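Local structure of oxidoreductase protein (Agrobacterium radiobacter, 5UI9) at residues F153-G158 and V230-K235; A199-V204 and D212-L217; E239-T244 and R286-I291. The protein binds NAD+ and (2S)-2,3-dihydroxy-2-methylpropanoic acid and is probably an NAD-dependent dehydrogenase of the GFO/IDH/MocA family. One frame throughout, in Å; residues are numbered along the deposited sequence.

Interaction 1 of 3, residues F153-G158 and V230-K235; sequences FSFRSG and VSYATK. With 8A1 ((2S)-2,3-dihydroxy-2-methylpropanoic acid), chain D.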
loop_
_atom_site.group_PDB
_atom_site.type_symbol
_atom_site.label_atom_id
_atom_site.label_comp_id
_atom_site.label_asym_id
_atom_site.label_seq_id
_atom_site.Cartn_x
_atom_site.Cartn_y
_atom_site.Cartn_z
ATOM N N PHE A 153 -2.169 -0.725 6.405
ATOM C CA PHE A 153 -3.374 -0.362 7.134
ATOM C C PHE A 153 -4.175 0.572 6.229
ATOM O O PHE A 153 -3.714 1.666 5.917
ATOM C CB PHE A 153 -3.000 0.347 8.440
ATOM C CG PHE A 153 -2.033 -0.429 9.290
ATOM C CD1 PHE A 153 -0.654 -0.329 9.072
ATOM C CD2 PHE A 153 -2.490 -1.267 10.302
ATOM C CE1 PHE A 153 0.241 -1.056 9.843
ATOM C CE2 PHE A 153 -1.597 -1.997 11.075
ATOM C CZ PHE A 153 -0.231 -1.891 10.844
ATOM N N SER A 154 -5.369 0.146 5.829
ATOM C CA SER A 154 -6.104 0.779 4.732
ATOM C C SER A 154 -7.560 1.045 5.116
ATOM O O SER A 154 -8.250 0.153 5.593
ATOM C CB SER A 154 -6.050 -0.127 3.497
ATOM O OG SER A 154 -6.640 0.495 2.371
ATOM N N PHE A 155 -8.008 2.283 4.922
ATOM C CA PHE A 155 -9.404 2.666 5.130
ATOM C C PHE A 155 -9.794 3.458 3.896
ATOM O O PHE A 155 -9.468 4.645 3.787
ATOM C CB PHE A 155 -9.535 3.503 6.411
ATOM C CG PHE A 155 -10.962 3.837 6.803
ATOM C CD1 PHE A 155 -11.671 4.849 6.159
ATOM C CD2 PHE A 155 -11.574 3.183 7.870
ATOM C CE1 PHE A 155 -12.970 5.162 6.534
ATOM C CE2 PHE A 155 -12.869 3.497 8.250
ATOM C CZ PHE A 155 -13.567 4.489 7.579
ATOM N N ARG A 156 -10.443 2.782 2.950
ATOM C CA ARG A 156 -10.844 3.391 1.679
ATOM C C ARG A 156 -12.349 3.227 1.556
ATOM O O ARG A 156 -12.854 2.106 1.562
ATOM C CB ARG A 156 -10.129 2.735 0.494
ATOM C CG ARG A 156 -8.618 2.627 0.654
ATOM C CD ARG A 156 -7.934 2.297 -0.671
ATOM N NE ARG A 156 -7.849 3.489 -1.526
ATOM C CZ ARG A 156 -6.985 4.493 -1.365
ATOM N NH1 ARG A 156 -6.097 4.492 -0.368
ATOM N NH2 ARG A 156 -7.021 5.529 -2.201
ATOM N N SER A 157 -13.044 4.355 1.460
ATOM C CA SER A 157 -14.493 4.421 1.602
ATOM C C SER A 157 -15.081 5.465 0.666
ATOM O O SER A 157 -14.388 6.397 0.255
ATOM C CB SER A 157 -14.845 4.799 3.043
ATOM O OG SER A 157 -16.243 4.886 3.219
ATOM N N GLY A 158 -16.349 5.273 0.320
ATOM C CA GLY A 158 -17.161 6.286 -0.356
ATOM C C GLY A 158 -18.378 6.684 0.470
ATOM O O GLY A 158 -19.343 7.209 -0.076
ATOM N N VAL A 230 -5.517 6.094 3.212
ATOM C CA VAL A 230 -6.874 6.467 3.551
ATOM C C VAL A 230 -7.506 7.268 2.417
ATOM O O VAL A 230 -6.819 8.010 1.703
ATOM C CB VAL A 230 -6.957 7.235 4.902
ATOM C CG1 VAL A 230 -6.457 6.349 6.033
ATOM C CG2 VAL A 230 -6.187 8.550 4.870
ATOM N N SER A 231 -8.817 7.092 2.257
ATOM C CA SER A 231 -9.578 7.761 1.213
ATOM C C SER A 231 -11.054 7.795 1.572
ATOM O O SER A 231 -11.595 6.783 2.030
ATOM C CB SER A 231 -9.406 7.022 -0.122
ATOM O OG SER A 231 -10.268 7.542 -1.133
ATOM N N TYR A 232 -11.686 8.954 1.378
ATOM C CA TYR A 232 -13.152 9.083 1.383
ATOM C C TYR A 232 -13.721 9.343 -0.034
ATOM O O TYR A 232 -14.871 9.781 -0.180
ATOM C CB TYR A 232 -13.602 10.167 2.373
ATOM C CG TYR A 232 -13.941 9.639 3.757
ATOM C CD1 TYR A 232 -14.926 8.656 3.931
ATOM C CD2 TYR A 232 -13.297 10.124 4.895
ATOM C CE1 TYR A 232 -15.253 8.179 5.192
ATOM C CE2 TYR A 232 -13.618 9.644 6.158
ATOM C CZ TYR A 232 -14.595 8.677 6.298
ATOM O OH TYR A 232 -14.918 8.198 7.541
ATOM N N ALA A 233 -12.932 9.039 -1.068
ATOM C CA ALA A 233 -13.368 9.170 -2.469
ATOM C C ALA A 233 -13.255 7.843 -3.246
ATOM O O ALA A 233 -13.117 7.844 -4.469
ATOM C CB ALA A 233 -12.566 10.264 -3.157
ATOM N N THR A 234 -13.343 6.722 -2.531
ATOM C CA THR A 234 -13.187 5.397 -3.111
ATOM C C THR A 234 -14.576 4.783 -3.324
ATOM O O THR A 234 -15.340 4.634 -2.371
ATOM C CB THR A 234 -12.307 4.520 -2.199
ATOM O OG1 THR A 234 -10.997 5.098 -2.108
ATOM C CG2 THR A 234 -12.180 3.098 -2.740
ATOM N N LYS A 235 -14.895 4.429 -4.570
ATOM C CA LYS A 235 -16.234 3.938 -4.943
ATOM C C LYS A 235 -16.186 2.452 -5.252
ATOM O O LYS A 235 -15.811 2.043 -6.364
ATOM C CB LYS A 235 -16.769 4.722 -6.140
ATOM C CG LYS A 235 -17.046 6.175 -5.792
ATOM C CD LYS A 235 -17.149 7.071 -7.015
ATOM C CE LYS A 235 -17.327 8.520 -6.581
ATOM N NZ LYS A 235 -17.599 9.405 -7.739
HETATM O OXT 8A1 D . -15.065 7.688 13.365
HETATM C C 8A1 D . -14.611 8.834 13.131
HETATM O O 8A1 D . -13.799 9.402 13.895
HETATM C CA 8A1 D . -15.042 9.554 11.879
HETATM C CB 8A1 D . -13.981 9.256 10.821
HETATM O O1 8A1 D . -14.374 9.728 9.528
HETATM O O2 8A1 D . -15.115 10.968 12.130
HETATM C C3 8A1 D . -16.433 9.083 11.452
HETATM O O HOH W 1 -4.688 6.839 -0.286
#

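Interaction 2 of 3, residues A199-V204 and D212-L217; sequences ARTKRV and DVATIL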
loop_
_atom_site.group_PDB
_atom_site.type_symbol
_atom_site.label_atom_id
_atom_site.label_comp_id
_atom_site.label_asym_id
_atom_site.label_seq_id
_atom_site.Cartn_x
_atom_site.Cartn_y
_atom_site.Cartn_z
ATOM N N ALA A 199 4.409 11.541 3.527
ATOM C CA ALA A 199 2.984 11.566 3.194
ATOM C C ALA A 199 2.690 12.310 1.897
ATOM O O ALA A 199 3.456 13.174 1.472
ATOM C CB ALA A 199 2.187 12.168 4.336
ATOM N N ARG A 200 1.572 11.934 1.276
ATOM C CA ARG A 200 1.046 12.572 0.071
ATOM C C ARG A 200 -0.456 12.706 0.234
ATOM O O ARG A 200 -1.102 11.784 0.727
ATOM C CB ARG A 200 1.335 11.719 -1.168
ATOM C CG ARG A 200 2.802 11.439 -1.411
ATOM C CD ARG A 200 3.547 12.699 -1.795
ATOM N NE ARG A 200 4.937 12.400 -2.139
ATOM C CZ ARG A 200 5.963 12.393 -1.294
ATOM N NH1 ARG A 200 5.826 12.724 -0.011
ATOM N NH2 ARG A 200 7.166 12.075 -1.755
ATOM N N THR A 201 -1.001 13.844 -0.181
ATOM C CA THR A 201 -2.435 14.113 -0.087
ATOM C C THR A 201 -2.983 14.744 -1.360
ATOM O O THR A 201 -2.248 15.378 -2.116
ATOM C CB THR A 201 -2.758 15.100 1.047
ATOM O OG1 THR A 201 -2.144 16.362 0.769
ATOM C CG2 THR A 201 -2.272 14.575 2.383
ATOM N N LYS A 202 -4.288 14.583 -1.564
ATOM C CA LYS A 202 -5.005 15.307 -2.602
ATOM C C LYS A 202 -6.491 15.420 -2.281
ATOM O O LYS A 202 -7.002 14.737 -1.383
ATOM C CB LYS A 202 -4.802 14.640 -3.969
ATOM C CG LYS A 202 -5.298 13.209 -4.077
ATOM C CD LYS A 202 -5.427 12.775 -5.530
ATOM C CE LYS A 202 -4.081 12.679 -6.237
ATOM N NZ LYS A 202 -3.156 11.690 -5.604
ATOM N N ARG A 203 -7.168 16.292 -3.024
ATOM C CA ARG A 203 -8.618 16.449 -2.939
ATOM C C ARG A 203 -9.245 15.979 -4.238
ATOM O O ARG A 203 -8.969 16.542 -5.282
ATOM C CB ARG A 203 -9.002 17.902 -2.673
ATOM C CG ARG A 203 -10.496 18.100 -2.455
ATOM C CD ARG A 203 -10.796 19.489 -1.927
ATOM N NE ARG A 203 -10.371 20.546 -2.844
ATOM C CZ ARG A 203 -11.047 20.966 -3.912
ATOM N NH1 ARG A 203 -12.220 20.428 -4.257
ATOM N NH2 ARG A 203 -10.539 21.940 -4.652
ATOM N N VAL A 204 -10.075 14.941 -4.160
ATOM C CA VAL A 204 -10.840 14.444 -5.303
ATOM C C VAL A 204 -12.258 15.036 -5.327
ATOM O O VAL A 204 -12.708 15.528 -6.357
ATOM C CB VAL A 204 -10.906 12.900 -5.291
ATOM C CG1 VAL A 204 -11.726 12.380 -6.476
ATOM C CG2 VAL A 204 -9.496 12.319 -5.302
ATOM N N ASP A 212 -9.109 14.598 0.834
ATOM C CA ASP A 212 -9.894 13.388 1.114
ATOM C C ASP A 212 -9.184 12.092 0.745
ATOM O O ASP A 212 -9.785 11.026 0.803
ATOM C CB ASP A 212 -11.285 13.458 0.465
ATOM C CG ASP A 212 -11.239 13.651 -1.035
ATOM O OD1 ASP A 212 -10.143 13.829 -1.593
ATOM O OD2 ASP A 212 -12.314 13.637 -1.666
ATOM N N VAL A 213 -7.905 12.197 0.384
ATOM C CA VAL A 213 -7.078 11.051 0.068
ATOM C C VAL A 213 -5.702 11.334 0.650
ATOM O O VAL A 213 -5.175 12.432 0.475
ATOM C CB VAL A 213 -6.957 10.819 -1.457
ATOM C CG1 VAL A 213 -6.132 9.564 -1.738
ATOM C CG2 VAL A 213 -8.337 10.705 -2.100
ATOM N N ALA A 214 -5.146 10.357 1.360
ATOM C CA ALA A 214 -3.824 10.482 1.960
ATOM C C ALA A 214 -3.125 9.134 1.945
ATOM O O ALA A 214 -3.726 8.108 2.282
ATOM C CB ALA A 214 -3.921 11.018 3.383
ATOM N N THR A 215 -1.855 9.155 1.549
ATOM C CA THR A 215 -1.032 7.961 1.480
ATOM C C THR A 215 0.256 8.253 2.235
ATOM O O THR A 215 0.947 9.226 1.933
ATOM C CB THR A 215 -0.748 7.594 0.013
ATOM O OG1 THR A 215 -1.991 7.474 -0.687
ATOM C CG2 THR A 215 -0.008 6.286 -0.089
ATOM N N ILE A 216 0.561 7.409 3.217
ATOM C CA ILE A 216 1.638 7.653 4.172
ATOM C C ILE A 216 2.538 6.420 4.258
ATOM O O ILE A 216 2.046 5.301 4.384
ATOM C CB ILE A 216 1.074 7.982 5.577
ATOM C CG1 ILE A 216 0.021 9.095 5.493
ATOM C CG2 ILE A 216 2.199 8.378 6.537
ATOM C CD1 ILE A 216 -0.630 9.456 6.810
ATOM N N LEU A 217 3.851 6.641 4.199
ATOM C CA LEU A 217 4.855 5.585 4.350
ATOM C C LEU A 217 5.539 5.737 5.710
ATOM O O LEU A 217 6.135 6.775 5.982
ATOM C CB LEU A 217 5.891 5.700 3.234
ATOM C CG LEU A 217 7.068 4.724 3.174
ATOM C CD1 LEU A 217 6.624 3.277 3.046
ATOM C CD2 LEU A 217 7.959 5.100 1.994
#

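Interaction 3 of 3, residues E239-T244 and R286-I291; sequences EPFPET and RPWHNI. With 8A1 ((2S)-2,3-dihydroxy-2-methylpropanoic acid), chain D.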
loop_
_atom_site.group_PDB
_atom_site.type_symbol
_atom_site.label_atom_id
_atom_site.label_comp_id
_atom_site.label_asym_id
_atom_site.label_seq_id
_atom_site.Cartn_x
_atom_site.Cartn_y
_atom_site.Cartn_z
ATOM N N GLU A 239 -19.743 -1.065 -0.030
ATOM C CA GLU A 239 -19.194 -0.005 0.821
ATOM C C GLU A 239 -18.587 -0.612 2.095
ATOM O O GLU A 239 -19.320 -1.160 2.915
ATOM C CB GLU A 239 -20.294 1.014 1.181
ATOM C CG GLU A 239 -19.885 2.130 2.145
ATOM C CD GLU A 239 -18.566 2.786 1.774
ATOM O OE1 GLU A 239 -18.448 3.303 0.642
ATOM O OE2 GLU A 239 -17.640 2.777 2.615
ATOM N N PRO A 240 -17.252 -0.512 2.269
ATOM C CA PRO A 240 -16.646 -1.138 3.451
ATOM C C PRO A 240 -16.728 -0.365 4.783
ATOM O O PRO A 240 -16.285 -0.910 5.793
ATOM C CB PRO A 240 -15.179 -1.274 3.037
ATOM C CG PRO A 240 -14.957 -0.105 2.173
ATOM C CD PRO A 240 -16.218 0.045 1.377
ATOM N N PHE A 241 -17.252 0.870 4.797
ATOM C CA PHE A 241 -17.269 1.700 6.016
ATOM C C PHE A 241 -17.856 0.912 7.206
ATOM O O PHE A 241 -18.915 0.301 7.042
ATOM C CB PHE A 241 -18.075 2.994 5.782
ATOM C CG PHE A 241 -18.175 3.894 6.994
ATOM C CD1 PHE A 241 -19.204 3.731 7.922
ATOM C CD2 PHE A 241 -17.249 4.913 7.202
ATOM C CE1 PHE A 241 -19.298 4.552 9.039
ATOM C CE2 PHE A 241 -17.332 5.735 8.319
ATOM C CZ PHE A 241 -18.363 5.558 9.236
ATOM N N PRO A 242 -17.217 0.903 8.391
ATOM C CA PRO A 242 -15.992 1.628 8.738
ATOM C C PRO A 242 -14.822 0.667 8.984
ATOM O O PRO A 242 -14.091 0.790 9.985
ATOM C CB PRO A 242 -16.399 2.301 10.049
ATOM C CG PRO A 242 -17.242 1.253 10.710
ATOM C CD PRO A 242 -17.895 0.437 9.612
ATOM N N GLU A 243 -14.650 -0.292 8.083
ATOM C CA GLU A 243 -13.632 -1.317 8.246
ATOM C C GLU A 243 -12.266 -0.822 7.804
ATOM O O GLU A 243 -12.127 -0.243 6.721
ATOM C CB GLU A 243 -13.979 -2.555 7.422
ATOM C CG GLU A 243 -15.254 -3.246 7.843
ATOM C CD GLU A 243 -15.723 -4.253 6.813
ATOM O OE1 GLU A 243 -16.908 -4.223 6.433
ATOM O OE2 GLU A 243 -14.898 -5.061 6.355
ATOM N N THR A 244 -11.263 -1.085 8.641
ATOM C CA THR A 244 -9.860 -0.913 8.294
ATOM C C THR A 244 -9.284 -2.283 7.907
ATOM O O THR A 244 -9.331 -3.228 8.705
ATOM C CB THR A 244 -9.065 -0.327 9.482
ATOM O OG1 THR A 244 -9.626 0.937 9.874
ATOM C CG2 THR A 244 -7.586 -0.140 9.113
ATOM N N ARG A 286 -26.444 -0.236 11.939
ATOM C CA ARG A 286 -25.610 -0.426 10.754
ATOM C C ARG A 286 -25.558 0.910 9.988
ATOM O O ARG A 286 -26.588 1.566 9.881
ATOM C CB ARG A 286 -26.174 -1.539 9.863
ATOM C CG ARG A 286 -26.198 -2.914 10.521
ATOM C CD ARG A 286 -26.751 -3.974 9.581
ATOM N NE ARG A 286 -26.703 -5.313 10.179
ATOM C CZ ARG A 286 -25.602 -6.058 10.326
ATOM N NH1 ARG A 286 -24.403 -5.623 9.933
ATOM N NH2 ARG A 286 -25.695 -7.262 10.882
ATOM N N PRO A 287 -24.398 1.354 9.489
ATOM C CA PRO A 287 -23.121 0.643 9.521
ATOM C C PRO A 287 -22.153 1.109 10.635
ATOM O O PRO A 287 -20.961 0.849 10.540
ATOM C CB PRO A 287 -22.540 1.004 8.155
ATOM C CG PRO A 287 -22.950 2.431 7.986
ATOM C CD PRO A 287 -24.301 2.567 8.656
ATOM N N TRP A 288 -22.649 1.784 11.671
ATOM C CA TRP A 288 -21.784 2.304 12.754
ATOM C C TRP A 288 -21.458 1.302 13.865
ATOM O O TRP A 288 -20.709 1.630 14.793
ATOM C CB TRP A 288 -22.433 3.534 13.389
ATOM C CG TRP A 288 -22.469 4.695 12.481
ATOM C CD1 TRP A 288 -23.442 5.005 11.579
ATOM C CD2 TRP A 288 -21.480 5.718 12.380
ATOM N NE1 TRP A 288 -23.121 6.168 10.924
ATOM C CE2 TRP A 288 -21.919 6.625 11.394
ATOM C CE3 TRP A 288 -20.265 5.961 13.035
ATOM C CZ2 TRP A 288 -21.183 7.760 11.037
ATOM C CZ3 TRP A 288 -19.532 7.092 12.682
ATOM C CH2 TRP A 288 -19.995 7.975 11.690
ATOM N N HIS A 289 -22.037 0.107 13.782
ATOM C CA HIS A 289 -22.001 -0.864 14.877
ATOM C C HIS A 289 -20.607 -1.264 15.375
ATOM O O HIS A 289 -20.416 -1.424 16.579
ATOM C CB HIS A 289 -22.902 -2.080 14.586
ATOM C CG HIS A 289 -22.518 -2.873 13.379
ATOM N ND1 HIS A 289 -22.014 -4.152 13.470
ATOM C CD2 HIS A 289 -22.607 -2.600 12.056
ATOM C CE1 HIS A 289 -21.787 -4.623 12.256
ATOM N NE2 HIS A 289 -22.131 -3.698 11.380
ATOM N N ASN A 290 -19.635 -1.376 14.473
ATOM C CA ASN A 290 -18.259 -1.683 14.865
ATOM C C ASN A 290 -17.676 -0.579 15.758
ATOM O O ASN A 290 -17.085 -0.877 16.793
ATOM C CB ASN A 290 -17.375 -1.887 13.623
ATOM C CG ASN A 290 -15.965 -2.356 13.954
ATOM O OD1 ASN A 290 -15.682 -2.843 15.052
ATOM N ND2 ASN A 290 -15.067 -2.215 12.987
ATOM N N ILE A 291 -17.855 0.681 15.348
ATOM C CA ILE A 291 -17.395 1.842 16.120
ATOM C C ILE A 291 -18.156 1.917 17.441
ATOM O O ILE A 291 -17.565 2.150 18.506
ATOM C CB ILE A 291 -17.549 3.162 15.312
ATOM C CG1 ILE A 291 -16.581 3.168 14.114
ATOM C CG2 ILE A 291 -17.311 4.391 16.195
ATOM C CD1 ILE A 291 -16.784 4.323 13.151
HETATM O OXT 8A1 D . -15.065 7.688 13.365
HETATM C C 8A1 D . -14.611 8.834 13.131
HETATM O O 8A1 D . -13.799 9.402 13.895
HETATM C CA 8A1 D . -15.042 9.554 11.879
HETATM C CB 8A1 D . -13.981 9.256 10.821
HETATM O O1 8A1 D . -14.374 9.728 9.528
HETATM O O2 8A1 D . -15.115 10.968 12.130
HETATM C C3 8A1 D . -16.433 9.083 11.452
#

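Interaction 1 of 3, residues F153-G158 and V230-K235
Tyr232, whose ring face receives the edge of the Phe155 ring, donates from OH to 8A1 O1 at 2.6 Å, the shortest polar bond here. The aromatic pair is an offset edge-to-face one, planes at 73°; chi1 of -174° sets the Phe155 ring anti to its backbone N and brings CE1 within 3.7 Å of Tyr232 OH.

Behind the rings the strands run parallel: Ser231 N bonds to Phe155 O at 3.0 Å, and Ser157 N to Ser231 O at 2.9 Å. Thr234 N then donates to Ser157 O at 3.0 Å from above the carbonyl plane, about 50° out of it. Past the strand end, Ser231 OG accepts from Ala233 N in an ST turn and donates to Thr234 OG1 at 2.7 Å.

On the face of Arg156 and Ser231, Ser231 CB sits over one guanidinium face, 3.5 Å from Arg156 NH2. Water 1, in the guanidinium plane, links Arg156 NH1 to Val230 O. Asp249 of the second subunit pairs with Arg156 NE, placing this side at the dimer interface. The strand ends of this open sheet, characteristic of the GFO/IDH/MocA C-terminal domain, thus border the ligand pocket.

Interaction 2 of 3, residues A199-V204 and D212-L217
Arg200 and Thr215 form a hydrogen-bonded antiparallel pair: Arg200 N to Thr215 O and Thr215 N to Arg200 O are both 2.9 Å. Two residues on, Lys202 N bonds to Val213 O at 3.1 Å. The regular ladder then ends in a classic beta bulge, where Asp212 and Val213 both face Lys202. Its evidence is the shared acceptor: Lys202 O takes Val213 N at 3.2 Å and Asp212 N at 3.1 Å. C-H···O contacts, such as Ala199 CA to Thr215 O, occupy the intervening positions.

One side-chain bond crosses the hairpin. Asp212 OD1 receives Val204 N at 2.8 Å on its syn side, nearly straight at 170°. With chi1 at 58°, the carboxylate lies between its own backbone N and carbonyl carbon, a turn that swings OD1 across to the 199-204 chain. Asp212 OD2 accepts from the backbone N of Asn205, so both oxygens hold the turn.

Apolar contacts divide between the faces. Ala199 CB meets Ile216 CG1 at 3.9 Å, and Thr201 CG2 approaches Ala214 CB. On the other face, Val213 has Lys202 CG beside its CB, the two side chains pointing the same way, while Val204 CG2 touches Val213 CG2 at 3.8 Å. The same face meets the second subunit, where Arg200 pairs with Asp219 and Lys202 NZ bonds to Phe149 O.

The chemistry implies two uses of one hairpin: one face, with Ala199, Thr201, Ala214 and Ile216, lies against helices 175-191 and 316-335, whereas the long basic side chains of the other reach acceptors across the dimer. At the turn end, two carboxylate bonds take over from strand pairing, and the negative charge of Asp212 probably strengthens its hold on those amides.

Interaction 3 of 3, residues E239-T244 and R286-I291
Phe241 points the edge of its ring at the face of Trp288. The centroids of the phenyl and the six-membered indole ring are 5.1 Å apart and the planes meet at 75°, which defines an edge-to-face pair. Phe241 CZ is the leading atom, 3.8 Å from Trp288 CH2, while Phe241 CE1 lies over the centre of the indole. The ring extends this far because its CG is anti to the backbone N, chi1 179°. This is the tight side, and Pro242 completes it. Pro242 CB stands over the centre of the Phe241 ring, and beyond it touches Ile291 CD1 at 3.7 Å. Pro242 CD packs against the backbone at Pro287 O, 3.2 Å away. No polar bond joins the two segments.

A cis peptide bond precedes Pro242, and Glu243 N returns a bond to Pro240 O, as expected of a type VI beta turn with the cis proline in its third position. Glu239 OE2 accepts on its anti side from the N of Phe241, the second residue of the turn, and the same oxygen is bonded by Ser157 OG. Across the contact a second cis proline, Pro287, precedes helix 289-308.

Trp288 brings its indole edge to the ligand, with CH2 3.7 Å from 8A1 C3, and Ile291 CD1 approaches 8A1 OXT at 3.8 Å. Ile291 also touches NAD, so this one side chain borders both ligands.

Elsewhere the fit slackens. Asn290, though buried, touches Pro242 loosely, its CB 4.3 Å from Pro242 CG. Toward solvent, the partly exposed Pro287 rests its CB near Phe241 O and brings its CG to the edge of the phenyl ring, 4.0 Å from Phe241 CD1.

Overall arrangement
From the N terminus, the chain first enters interaction 1 at strand 148-156. Before that contact closes at 230-235, interaction 2 opens at 199-204 and closes at 212-217, so the hairpin of strands 194-202 and 213-220 nests within the larger loop. The two meet side by side in the mixed sheet, where Val230 N and Tyr232 N probably bond to Ala214 O and Asp212 O. Interaction 3 follows in series, its loop running from 239-244 to 286-291; none of the loops cross. It joins interaction 1 through Glu239, which bonds to Ser157 and Gly158, and ties the loop before strand 245-250 to helix 289-308. Interactions 2 and 3 stay about 11 Å apart at their nearest atoms.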